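Local coordinates for Serine/threonine-protein kinase Tel1 (Chaetomium thermophilum, PDB 6SKY), which probably acts as a DNA-damage sensor, using ATP to phosphorylate serine and threonine residues that precede glutamine and so switch on checkpoint signalling, at residues R2397-A2400 and L2401-E2404; S1655-Q1658 and E1659-L1663; L2138-W2141 and S2142-N2146; K2701-E2704 and T2705-V2709. All blocks are in the same frame, centred on the assembly; numbering follows the deposited sequence.

Contact 1 of 4, residues R2397-A2400 and L2401-E2404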
loop_
_atom_site.group_PDB
_atom_site.type_symbol
_atom_site.label_atom_id
_atom_site.label_comp_id
_atom_site.label_asym_id
_atom_site.label_seq_id
_atom_site.Cartn_x
_atom_site.Cartn_y
_atom_site.Cartn_z
ATOM N N ARG A 2397 -20.196 13.162 20.845
ATOM C CA ARG A 2397 -19.833 11.915 21.503
ATOM C C ARG A 2397 -20.145 11.965 22.990
ATOM O O ARG A 2397 -20.664 10.993 23.551
ATOM C CB ARG A 2397 -18.360 11.611 21.263
ATOM C CG ARG A 2397 -17.888 10.335 21.908
ATOM C CD ARG A 2397 -18.811 9.181 21.613
ATOM N NE ARG A 2397 -18.585 8.075 22.532
ATOM C CZ ARG A 2397 -19.428 7.065 22.710
ATOM N NH1 ARG A 2397 -19.140 6.104 23.570
ATOM N NH2 ARG A 2397 -20.562 7.021 22.035
ATOM N N PHE A 2398 -19.854 13.085 23.645
ATOM C CA PHE A 2398 -20.264 13.232 25.032
ATOM C C PHE A 2398 -21.767 13.105 25.174
ATOM O O PHE A 2398 -22.251 12.505 26.133
ATOM C CB PHE A 2398 -19.814 14.573 25.600
ATOM C CG PHE A 2398 -20.584 14.975 26.817
ATOM C CD1 PHE A 2398 -20.303 14.414 28.038
ATOM C CD2 PHE A 2398 -21.614 15.882 26.732
ATOM C CE1 PHE A 2398 -21.017 14.762 29.144
ATOM C CE2 PHE A 2398 -22.328 16.226 27.838
ATOM C CZ PHE A 2398 -22.029 15.666 29.044
ATOM N N MET A 2399 -22.524 13.679 24.243
ATOM C CA MET A 2399 -23.976 13.654 24.349
ATOM C C MET A 2399 -24.510 12.240 24.208
ATOM O O MET A 2399 -25.371 11.815 24.980
ATOM C CB MET A 2399 -24.580 14.572 23.292
ATOM C CG MET A 2399 -26.016 14.925 23.539
ATOM S SD MET A 2399 -26.266 15.435 25.243
ATOM C CE MET A 2399 -25.255 16.905 25.313
ATOM N N ALA A 2400 -24.015 11.497 23.220
ATOM C CA ALA A 2400 -24.418 10.101 23.083
ATOM C C ALA A 2400 -24.089 9.315 24.344
ATOM O O ALA A 2400 -24.928 8.577 24.876
ATOM C CB ALA A 2400 -23.738 9.481 21.869
ATOM N N LEU A 2401 -22.871 9.487 24.853
ATOM C CA LEU A 2401 -22.431 8.739 26.021
ATOM C C LEU A 2401 -23.239 9.097 27.258
ATOM O O LEU A 2401 -23.497 8.239 28.103
ATOM C CB LEU A 2401 -20.953 9.003 26.250
ATOM C CG LEU A 2401 -20.249 8.221 27.336
ATOM C CD1 LEU A 2401 -20.185 6.775 26.948
ATOM C CD2 LEU A 2401 -18.877 8.788 27.490
ATOM N N TRP A 2402 -23.641 10.354 27.393
ATOM C CA TRP A 2402 -24.398 10.762 28.566
ATOM C C TRP A 2402 -25.844 10.320 28.476
ATOM O O TRP A 2402 -26.444 9.956 29.488
ATOM C CB TRP A 2402 -24.335 12.271 28.736
ATOM C CG TRP A 2402 -25.038 12.774 29.942
ATOM C CD1 TRP A 2402 -25.152 12.149 31.138
ATOM C CD2 TRP A 2402 -25.725 14.015 30.072
ATOM N NE1 TRP A 2402 -25.863 12.923 32.010
ATOM C CE2 TRP A 2402 -26.229 14.077 31.376
ATOM C CE3 TRP A 2402 -25.961 15.085 29.209
ATOM C CZ2 TRP A 2402 -26.954 15.161 31.838
ATOM C CZ3 TRP A 2402 -26.677 16.157 29.671
ATOM C CH2 TRP A 2402 -27.165 16.188 30.971
ATOM N N LEU A 2403 -26.433 10.358 27.283
ATOM C CA LEU A 2403 -27.819 9.936 27.158
ATOM C C LEU A 2403 -27.957 8.429 27.282
ATOM O O LEU A 2403 -29.011 7.944 27.695
ATOM C CB LEU A 2403 -28.406 10.417 25.835
ATOM C CG LEU A 2403 -28.549 11.928 25.651
ATOM C CD1 LEU A 2403 -29.404 12.239 24.450
ATOM C CD2 LEU A 2403 -29.118 12.574 26.884
ATOM N N GLU A 2404 -26.916 7.668 26.938
ATOM C CA GLU A 2404 -26.975 6.230 27.185
ATOM C C GLU A 2404 -26.996 5.921 28.674
ATOM O O GLU A 2404 -27.654 4.970 29.106
ATOM C CB GLU A 2404 -25.799 5.526 26.523
ATOM C CG GLU A 2404 -25.935 5.382 25.030
ATOM C CD GLU A 2404 -24.684 4.822 24.382
ATOM O OE1 GLU A 2404 -23.787 4.362 25.118
ATOM O OE2 GLU A 2404 -24.594 4.850 23.136
#
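L2401, W2402, L2403 and E2404 each give their backbone N-H to the carbonyl four residues back, R2397 to A2400 in turn, at 2.9 to 3.0 Å from N to O, so this is regular alpha-helix. On one flank F2398 and W2402 run side by side. Their rings tilt by 22°, the phenyl and the indole's five-membered ring lying 5.6 Å apart between centroids and so slid that they barely overlap; it is W2402 CB that sits over a face of the phenyl, towards its rim. M2399 bends at chi2 and chi3 to bring SD to the indole edge, 4.0 Å from W2402 CE3, a Met-aromatic contact near the ring plane. The opposite end of the indole gives NE1 to N2412 OD1. Elsewhere R2397 bends at chi2 (49°) towards the next turn, laying its guanidinium with one face over L2401 CB and NH1 3.6 Å from L2401 CD1. Its NE is salt-bridged to D2300. Thus aromatic, sulfur and aliphatic groups fill the buried flank while the arginine pairs with a charge beyond this helix; E2404 OE2, 4.7 Å from R2397 NH2, could add only a weaker, longer-range attraction.

Contact 2 of 4, residues S1655-Q1658 and E1659-L1663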
loop_
_atom_site.group_PDB
_atom_site.type_symbol
_atom_site.label_atom_id
_atom_site.label_comp_id
_atom_site.label_asym_id
_atom_site.label_seq_id
_atom_site.Cartn_x
_atom_site.Cartn_y
_atom_site.Cartn_z
ATOM N N SER A 1655 -10.520 35.095 -23.493
ATOM C CA SER A 1655 -11.309 35.721 -24.536
ATOM C C SER A 1655 -11.510 37.192 -24.210
ATOM O O SER A 1655 -11.177 37.666 -23.126
ATOM C CB SER A 1655 -12.656 35.016 -24.705
ATOM O OG SER A 1655 -13.355 34.954 -23.480
ATOM N N GLN A 1656 -12.056 37.915 -25.176
ATOM C CA GLN A 1656 -12.376 39.320 -25.015
ATOM C C GLN A 1656 -13.849 39.554 -24.760
ATOM O O GLN A 1656 -14.301 40.693 -24.843
ATOM C CB GLN A 1656 -11.944 40.102 -26.247
ATOM C CG GLN A 1656 -10.455 40.185 -26.433
ATOM C CD GLN A 1656 -9.819 41.223 -25.548
ATOM O OE1 GLN A 1656 -8.900 40.928 -24.792
ATOM N NE2 GLN A 1656 -10.296 42.449 -25.646
ATOM N N LEU A 1657 -14.611 38.510 -24.447
ATOM C CA LEU A 1657 -16.048 38.676 -24.293
ATOM C C LEU A 1657 -16.395 39.614 -23.150
ATOM O O LEU A 1657 -17.461 40.240 -23.165
ATOM C CB LEU A 1657 -16.710 37.323 -24.088
ATOM C CG LEU A 1657 -16.995 36.554 -25.369
ATOM C CD1 LEU A 1657 -17.896 35.394 -25.075
ATOM C CD2 LEU A 1657 -17.631 37.465 -26.378
ATOM N N GLN A 1658 -15.516 39.741 -22.162
ATOM C CA GLN A 1658 -15.796 40.640 -21.051
ATOM C C GLN A 1658 -15.772 42.093 -21.497
ATOM O O GLN A 1658 -16.584 42.899 -21.038
ATOM C CB GLN A 1658 -14.798 40.411 -19.926
ATOM C CG GLN A 1658 -15.382 39.707 -18.730
ATOM C CD GLN A 1658 -14.918 40.317 -17.426
ATOM O OE1 GLN A 1658 -14.099 41.237 -17.414
ATOM N NE2 GLN A 1658 -15.443 39.813 -16.318
ATOM N N GLU A 1659 -14.872 42.445 -22.412
ATOM C CA GLU A 1659 -14.843 43.815 -22.906
ATOM C C GLU A 1659 -16.023 44.094 -23.822
ATOM O O GLU A 1659 -16.615 45.173 -23.765
ATOM C CB GLU A 1659 -13.534 44.086 -23.632
ATOM C CG GLU A 1659 -12.471 43.048 -23.379
ATOM C CD GLU A 1659 -11.958 43.032 -21.948
ATOM O OE1 GLU A 1659 -12.161 44.029 -21.224
ATOM O OE2 GLU A 1659 -11.351 42.014 -21.548
ATOM N N TYR A 1660 -16.381 43.137 -24.672
ATOM C CA TYR A 1660 -17.544 43.326 -25.522
ATOM C C TYR A 1660 -18.811 43.451 -24.700
ATOM O O TYR A 1660 -19.764 44.106 -25.129
ATOM C CB TYR A 1660 -17.684 42.171 -26.504
ATOM C CG TYR A 1660 -16.469 41.883 -27.337
ATOM C CD1 TYR A 1660 -15.502 42.835 -27.553
ATOM C CD2 TYR A 1660 -16.301 40.645 -27.917
ATOM C CE1 TYR A 1660 -14.402 42.554 -28.310
ATOM C CE2 TYR A 1660 -15.216 40.363 -28.676
ATOM C CZ TYR A 1660 -14.268 41.313 -28.869
ATOM O OH TYR A 1660 -13.180 41.008 -29.637
ATOM N N ARG A 1661 -18.854 42.825 -23.527
ATOM C CA ARG A 1661 -20.034 42.949 -22.683
ATOM C C ARG A 1661 -19.995 44.195 -21.823
ATOM O O ARG A 1661 -21.047 44.692 -21.419
ATOM C CB ARG A 1661 -20.189 41.712 -21.811
ATOM C CG ARG A 1661 -20.634 40.530 -22.616
ATOM C CD ARG A 1661 -20.517 39.241 -21.865
ATOM N NE ARG A 1661 -20.813 38.125 -22.753
ATOM C CZ ARG A 1661 -20.756 36.852 -22.394
ATOM N NH1 ARG A 1661 -20.413 36.523 -21.159
ATOM N NH2 ARG A 1661 -21.042 35.910 -23.274
ATOM N N ARG A 1662 -18.805 44.709 -21.531
ATOM C CA ARG A 1662 -18.715 45.990 -20.847
ATOM C C ARG A 1662 -19.132 47.127 -21.764
ATOM O O ARG A 1662 -19.828 48.052 -21.336
ATOM C CB ARG A 1662 -17.295 46.207 -20.340
ATOM C CG ARG A 1662 -17.113 47.492 -19.583
ATOM C CD ARG A 1662 -15.655 47.752 -19.300
ATOM N NE ARG A 1662 -14.902 48.014 -20.518
ATOM C CZ ARG A 1662 -14.832 49.203 -21.109
ATOM N NH1 ARG A 1662 -15.477 50.239 -20.596
ATOM N NH2 ARG A 1662 -14.121 49.357 -22.216
ATOM N N LEU A 1663 -18.720 47.076 -23.030
ATOM C CA LEU A 1663 -19.081 48.122 -23.979
ATOM C C LEU A 1663 -20.569 48.090 -24.294
ATOM O O LEU A 1663 -21.290 49.060 -24.050
ATOM C CB LEU A 1663 -18.263 47.967 -25.254
ATOM C CG LEU A 1663 -16.769 48.171 -25.089
ATOM C CD1 LEU A 1663 -16.049 47.776 -26.349
ATOM C CD2 LEU A 1663 -16.508 49.609 -24.767
#
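Y1660 turns its ring beneath the backbone of Q1656, so that Q1656 O stands over the ring centre, 3.5 Å above the plane. Over the same face, but off-centre, Q1656 CB makes a CH-pi contact 4.2 Å from the centroid of the Y1660 ring. The chi1 of Y1660, -54°, sets CG beside the backbone N and swings the ring back under the first turn. L1657 crosses the tyrosine at about a right angle, its CD2 meeting Y1660 CD2 at 3.8 Å from an oblique direction. The other methyl of L1657 serves R1661: CD1 lies over one face of the guanidinium, 3.7 Å from R1661 NH2, and the extended arginine arm passes along L1657 O to get there. On the exposed side Q1656 crosses E1659, its NE2 near E1659 CG rather than the carboxylate oxygens, amide and carboxylate planes 29° apart. Q1656 holds the N-cap position, and its carbonyl takes the Y1660 N-H at 3.2 Å plus a weak second bond from E1659 N. Were Y1660 cut back to an alanine, Q1656 CB and L1657 CD2 would probably face a gap and Y1848 would lose its aromatic mate, though the backbone bond could stay. That Y1848 belongs to helix 1836-1849, its ring nearly perpendicular to Y1660, and P1799 of helix 1793-1808 packs on the same tyrosine. L1657 meets P2732 where helix 2732-2755 begins and R1661 touches P2730 and D2731 just ahead of it, so helix 1657-1663 bridges solenoid helices and the kinase region.

Contact 3 of 4, residues L2138-W2141 and S2142-N2146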
loop_
_atom_site.group_PDB
_atom_site.type_symbol
_atom_site.label_atom_id
_atom_site.label_comp_id
_atom_site.label_asym_id
_atom_site.label_seq_id
_atom_site.Cartn_x
_atom_site.Cartn_y
_atom_site.Cartn_z
ATOM N N LEU A 2138 16.677 31.043 3.838
ATOM C CA LEU A 2138 17.033 31.032 5.252
ATOM C C LEU A 2138 18.423 30.454 5.480
ATOM O O LEU A 2138 19.185 30.968 6.308
ATOM C CB LEU A 2138 15.984 30.268 6.050
ATOM C CG LEU A 2138 14.655 30.992 6.252
ATOM C CD1 LEU A 2138 13.703 30.134 7.025
ATOM C CD2 LEU A 2138 14.870 32.296 6.959
ATOM N N SER A 2139 18.798 29.418 4.730
ATOM C CA SER A 2139 20.133 28.859 4.922
ATOM C C SER A 2139 21.213 29.809 4.426
ATOM O O SER A 2139 22.231 30.005 5.104
ATOM C CB SER A 2139 20.248 27.510 4.228
ATOM O OG SER A 2139 20.503 27.671 2.856
ATOM N N MET A 2140 21.014 30.419 3.254
ATOM C CA MET A 2140 21.990 31.379 2.750
ATOM C C MET A 2140 22.155 32.553 3.698
ATOM O O MET A 2140 23.272 33.024 3.920
ATOM C CB MET A 2140 21.580 31.876 1.372
ATOM C CG MET A 2140 21.824 30.896 0.264
ATOM S SD MET A 2140 23.566 30.639 -0.038
ATOM C CE MET A 2140 24.083 32.319 -0.271
ATOM N N TRP A 2141 21.059 33.052 4.258
ATOM C CA TRP A 2141 21.162 34.156 5.200
ATOM C C TRP A 2141 21.899 33.738 6.458
ATOM O O TRP A 2141 22.634 34.533 7.045
ATOM C CB TRP A 2141 19.771 34.663 5.541
ATOM C CG TRP A 2141 19.741 35.973 6.209
ATOM C CD1 TRP A 2141 20.167 37.154 5.705
ATOM C CD2 TRP A 2141 19.209 36.255 7.498
ATOM N NE1 TRP A 2141 19.952 38.157 6.605
ATOM C CE2 TRP A 2141 19.360 37.627 7.718
ATOM C CE3 TRP A 2141 18.626 35.476 8.494
ATOM C CZ2 TRP A 2141 18.957 38.235 8.888
ATOM C CZ3 TRP A 2141 18.224 36.082 9.650
ATOM C CH2 TRP A 2141 18.390 37.446 9.842
ATOM N N SER A 2142 21.711 32.497 6.897
ATOM C CA SER A 2142 22.436 32.039 8.074
ATOM C C SER A 2142 23.924 31.873 7.800
ATOM O O SER A 2142 24.732 31.974 8.726
ATOM C CB SER A 2142 21.847 30.729 8.571
ATOM O OG SER A 2142 22.688 30.150 9.540
ATOM N N GLN A 2143 24.308 31.613 6.551
ATOM C CA GLN A 2143 25.720 31.398 6.248
ATOM C C GLN A 2143 26.484 32.701 6.052
ATOM O O GLN A 2143 27.646 32.803 6.452
ATOM C CB GLN A 2143 25.865 30.539 5.000
ATOM C CG GLN A 2143 25.417 29.120 5.172
ATOM C CD GLN A 2143 25.472 28.357 3.884
ATOM O OE1 GLN A 2143 25.893 28.882 2.859
ATOM N NE2 GLN A 2143 25.039 27.109 3.920
ATOM N N ARG A 2144 25.864 33.693 5.419
ATOM C CA ARG A 2144 26.544 34.912 4.981
ATOM C C ARG A 2144 26.533 35.936 6.101
ATOM O O ARG A 2144 25.595 36.710 6.252
ATOM C CB ARG A 2144 25.874 35.453 3.730
ATOM C CG ARG A 2144 25.887 34.472 2.598
ATOM C CD ARG A 2144 27.293 34.251 2.185
ATOM N NE ARG A 2144 27.935 35.548 2.076
ATOM C CZ ARG A 2144 29.236 35.737 1.932
ATOM N NH1 ARG A 2144 30.057 34.701 1.877
ATOM N NH2 ARG A 2144 29.706 36.968 1.846
ATOM N N HIS A 2145 27.615 35.966 6.876
ATOM C CA HIS A 2145 27.642 36.763 8.094
ATOM C C HIS A 2145 27.789 38.253 7.833
ATOM O O HIS A 2145 27.398 39.053 8.685
ATOM C CB HIS A 2145 28.777 36.302 8.998
ATOM C CG HIS A 2145 28.669 34.873 9.415
ATOM N ND1 HIS A 2145 28.003 34.479 10.551
ATOM C CD2 HIS A 2145 29.143 33.742 8.847
ATOM C CE1 HIS A 2145 28.067 33.166 10.664
ATOM N NE2 HIS A 2145 28.756 32.695 9.643
ATOM N N ASN A 2146 28.354 38.648 6.697
ATOM C CA ASN A 2146 28.563 40.065 6.447
ATOM C C ASN A 2146 27.330 40.754 5.883
ATOM O O ASN A 2146 27.243 41.982 5.945
ATOM C CB ASN A 2146 29.757 40.263 5.512
ATOM C CG ASN A 2146 29.697 39.388 4.284
ATOM O OD1 ASN A 2146 28.635 39.153 3.726
ATOM N ND2 ASN A 2146 30.850 38.905 3.851
#
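S2142 opens the segment by giving its N-H to L2138 O at 3.0 Å, while its CB rests near the carbonyls of L2138 and S2139. The hydroxyl, placed anti to the backbone N (chi1 169°), is hydrogen-bonded to R2158 NH2 on helix 2154-2174. Q2143 follows, its N bonded to S2139 O at 3.0 Å and, more weakly, to M2140 O at 3.2 Å. Its extended side chain runs back past S2139 O, with CG 3.3 Å from that oxygen, and crosses M2140 so that OE1 comes 4.1 Å from M2140 SD. R2144 is the first residue to leave helical angles (psi 95°), yet its N still reaches M2140 O at 3.1 Å, giving that carbonyl two N-H donors at the last turn. The first part of the R2144 side chain lies alongside M2140, pointing the same way: the methionine bends at chi2 and chi3, and its CE meets R2144 CG at 4.0 Å. Further bends in the arginine carry the guanidinium away from the methionine to N2146, whose OD1 accepts a weak hydrogen bond from R2144 NH2 at 3.1 Å. On the buried side M2140 and W2141 both pack on M2046 of helix 2035-2047, and W2141 also touches V2099 and L2152. Helix 2124-2143 ends here in a turn that leads to helix 2154-2174, and S2142 and the apolar flank pack it on its neighbours, consistent with the helical-repeat (TPR-clan) alpha-solenoid of the FAT domain.

Contact 4 of 4, residues K2701-E2704 and T2705-V2709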
loop_
_atom_site.group_PDB
_atom_site.type_symbol
_atom_site.label_atom_id
_atom_site.label_comp_id
_atom_site.label_asym_id
_atom_site.label_seq_id
_atom_site.Cartn_x
_atom_site.Cartn_y
_atom_site.Cartn_z
ATOM N N LYS A 2701 -47.335 -4.984 -15.865
ATOM C CA LYS A 2701 -46.956 -5.965 -16.861
ATOM C C LYS A 2701 -45.600 -6.546 -16.500
ATOM O O LYS A 2701 -44.907 -6.051 -15.610
ATOM C CB LYS A 2701 -46.940 -5.340 -18.253
ATOM C CG LYS A 2701 -48.247 -4.671 -18.589
ATOM C CD LYS A 2701 -48.299 -4.211 -20.016
ATOM C CE LYS A 2701 -49.638 -3.573 -20.315
ATOM N NZ LYS A 2701 -49.689 -3.045 -21.699
ATOM N N ASN A 2702 -45.226 -7.620 -17.187
ATOM C CA ASN A 2702 -43.980 -8.295 -16.862
ATOM C C ASN A 2702 -42.788 -7.413 -17.204
ATOM O O ASN A 2702 -42.901 -6.423 -17.924
ATOM C CB ASN A 2702 -43.876 -9.626 -17.598
ATOM C CG ASN A 2702 -44.496 -9.579 -18.964
ATOM O OD1 ASN A 2702 -45.552 -8.983 -19.156
ATOM N ND2 ASN A 2702 -43.847 -10.210 -19.927
ATOM N N THR A 2703 -41.627 -7.795 -16.674
ATOM C CA THR A 2703 -40.445 -6.953 -16.805
ATOM C C THR A 2703 -39.999 -6.818 -18.256
ATOM O O THR A 2703 -39.482 -5.768 -18.647
ATOM C CB THR A 2703 -39.326 -7.506 -15.925
ATOM O OG1 THR A 2703 -39.531 -7.067 -14.578
ATOM C CG2 THR A 2703 -37.974 -7.037 -16.386
ATOM N N GLU A 2704 -40.222 -7.838 -19.078
ATOM C CA GLU A 2704 -39.824 -7.748 -20.478
ATOM C C GLU A 2704 -40.593 -6.650 -21.198
ATOM O O GLU A 2704 -40.012 -5.858 -21.947
ATOM C CB GLU A 2704 -40.038 -9.090 -21.164
ATOM C CG GLU A 2704 -39.521 -10.262 -20.365
ATOM C CD GLU A 2704 -40.599 -11.286 -20.070
ATOM O OE1 GLU A 2704 -41.770 -11.031 -20.414
ATOM O OE2 GLU A 2704 -40.274 -12.345 -19.499
ATOM N N THR A 2705 -41.904 -6.585 -20.982
ATOM C CA THR A 2705 -42.702 -5.560 -21.641
ATOM C C THR A 2705 -42.354 -4.175 -21.121
ATOM O O THR A 2705 -42.307 -3.211 -21.892
ATOM C CB THR A 2705 -44.187 -5.855 -21.453
ATOM O OG1 THR A 2705 -44.519 -7.058 -22.152
ATOM C CG2 THR A 2705 -45.035 -4.726 -21.995
ATOM N N ARG A 2706 -42.087 -4.058 -19.821
ATOM C CA ARG A 2706 -41.686 -2.772 -19.266
ATOM C C ARG A 2706 -40.378 -2.294 -19.871
ATOM O O ARG A 2706 -40.255 -1.126 -20.249
ATOM C CB ARG A 2706 -41.568 -2.872 -17.750
ATOM C CG ARG A 2706 -42.869 -3.158 -17.076
ATOM C CD ARG A 2706 -42.725 -3.215 -15.585
ATOM N NE ARG A 2706 -42.692 -1.889 -14.997
ATOM C CZ ARG A 2706 -42.600 -1.657 -13.695
ATOM N NH1 ARG A 2706 -42.577 -0.413 -13.240
ATOM N NH2 ARG A 2706 -42.531 -2.671 -12.850
ATOM N N ILE A 2707 -39.394 -3.183 -19.992
ATOM C CA ILE A 2707 -38.112 -2.784 -20.557
ATOM C C ILE A 2707 -38.251 -2.450 -22.035
ATOM O O ILE A 2707 -37.609 -1.522 -22.537
ATOM C CB ILE A 2707 -37.058 -3.872 -20.315
ATOM C CG1 ILE A 2707 -36.818 -4.045 -18.824
ATOM C CG2 ILE A 2707 -35.771 -3.490 -20.955
ATOM C CD1 ILE A 2707 -35.672 -4.949 -18.497
ATOM N N ALA A 2708 -39.098 -3.181 -22.757
ATOM C CA ALA A 2708 -39.299 -2.869 -24.167
ATOM C C ALA A 2708 -39.947 -1.505 -24.347
ATOM O O ALA A 2708 -39.534 -0.725 -25.213
ATOM C CB ALA A 2708 -40.142 -3.952 -24.824
ATOM N N VAL A 2709 -40.957 -1.194 -23.534
ATOM C CA VAL A 2709 -41.607 0.109 -23.615
ATOM C C VAL A 2709 -40.635 1.216 -23.240
ATOM O O VAL A 2709 -40.633 2.294 -23.843
ATOM C CB VAL A 2709 -42.860 0.133 -22.728
ATOM C CG1 VAL A 2709 -43.358 1.539 -22.559
ATOM C CG2 VAL A 2709 -43.931 -0.721 -23.341
#
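The N2702 amide and the T2705 hydroxyl stand near each other, OD1 3.7 Å and ND2 3.9 Å from T2705 OG1, the hydroxyl oxygen lying obliquely above the amide plane and roughly as near one end of the group as the other. With CG between the backbone N and carbonyl carbon (chi1 35°), the amide is turned to the T2705 side. Although N2702 is the N-cap residue of helix 2703-2714, its side chain makes no capping bond, and its hold on the helix comes from the carbonyl, which accepts R2706 N at 3.1 Å. Another flat group, the R2706 guanidinium, ends a side chain that runs back along the helix start: CG passes N2702 O and CD comes 3.6 Å from K2701 O, so carbons brush the two carbonyls, and the side chain packs on V2792 and V2935. T2703 and I2707 lie side by side, with T2703 CG2 touching I2707 CD1 at 3.8 Å, while I2707 also meets A2934. K2701 crosses T2705, its CD 3.9 Å from T2705 CG2. A valine in place of N2702 would probably leave T2705 OG1 without the amide beside it, while the backbone bond to R2706 could remain. T2703 also packs on E2362 of the second subunit, so this first turn sits at the dimer interface. Backbone bonds from I2707 N to T2703 O and from A2708 N to E2704 O complete the turn. Between the side chains of this surface contact the touches are mostly loose packing, and the clear hydrogen bonds are those of the main chain.

How the contacts relate
The four contacts are separate helix turns, none touching another; the closest approach between any two is about 39 Å between nearest atoms. Contacts 1 and 3 both fall in the FAT region, their centres 56 Å apart, whereas contact 4 belongs to the kinase region; contacts 3 and 4 are the most distant pair, 80 Å between centres on opposite sides of the chain's centre. Helix 2348-2387 gives an indirect tie: contact 1 packs against it within the chain, and its E2362 in the second subunit meets contact 4. Contact 2, its centre 53 Å from that of contact 4, reaches the kinase region through helix 2732-2755. All four lie away from the nucleotide pocket and the magnesium ion bound by N2765 and D2779.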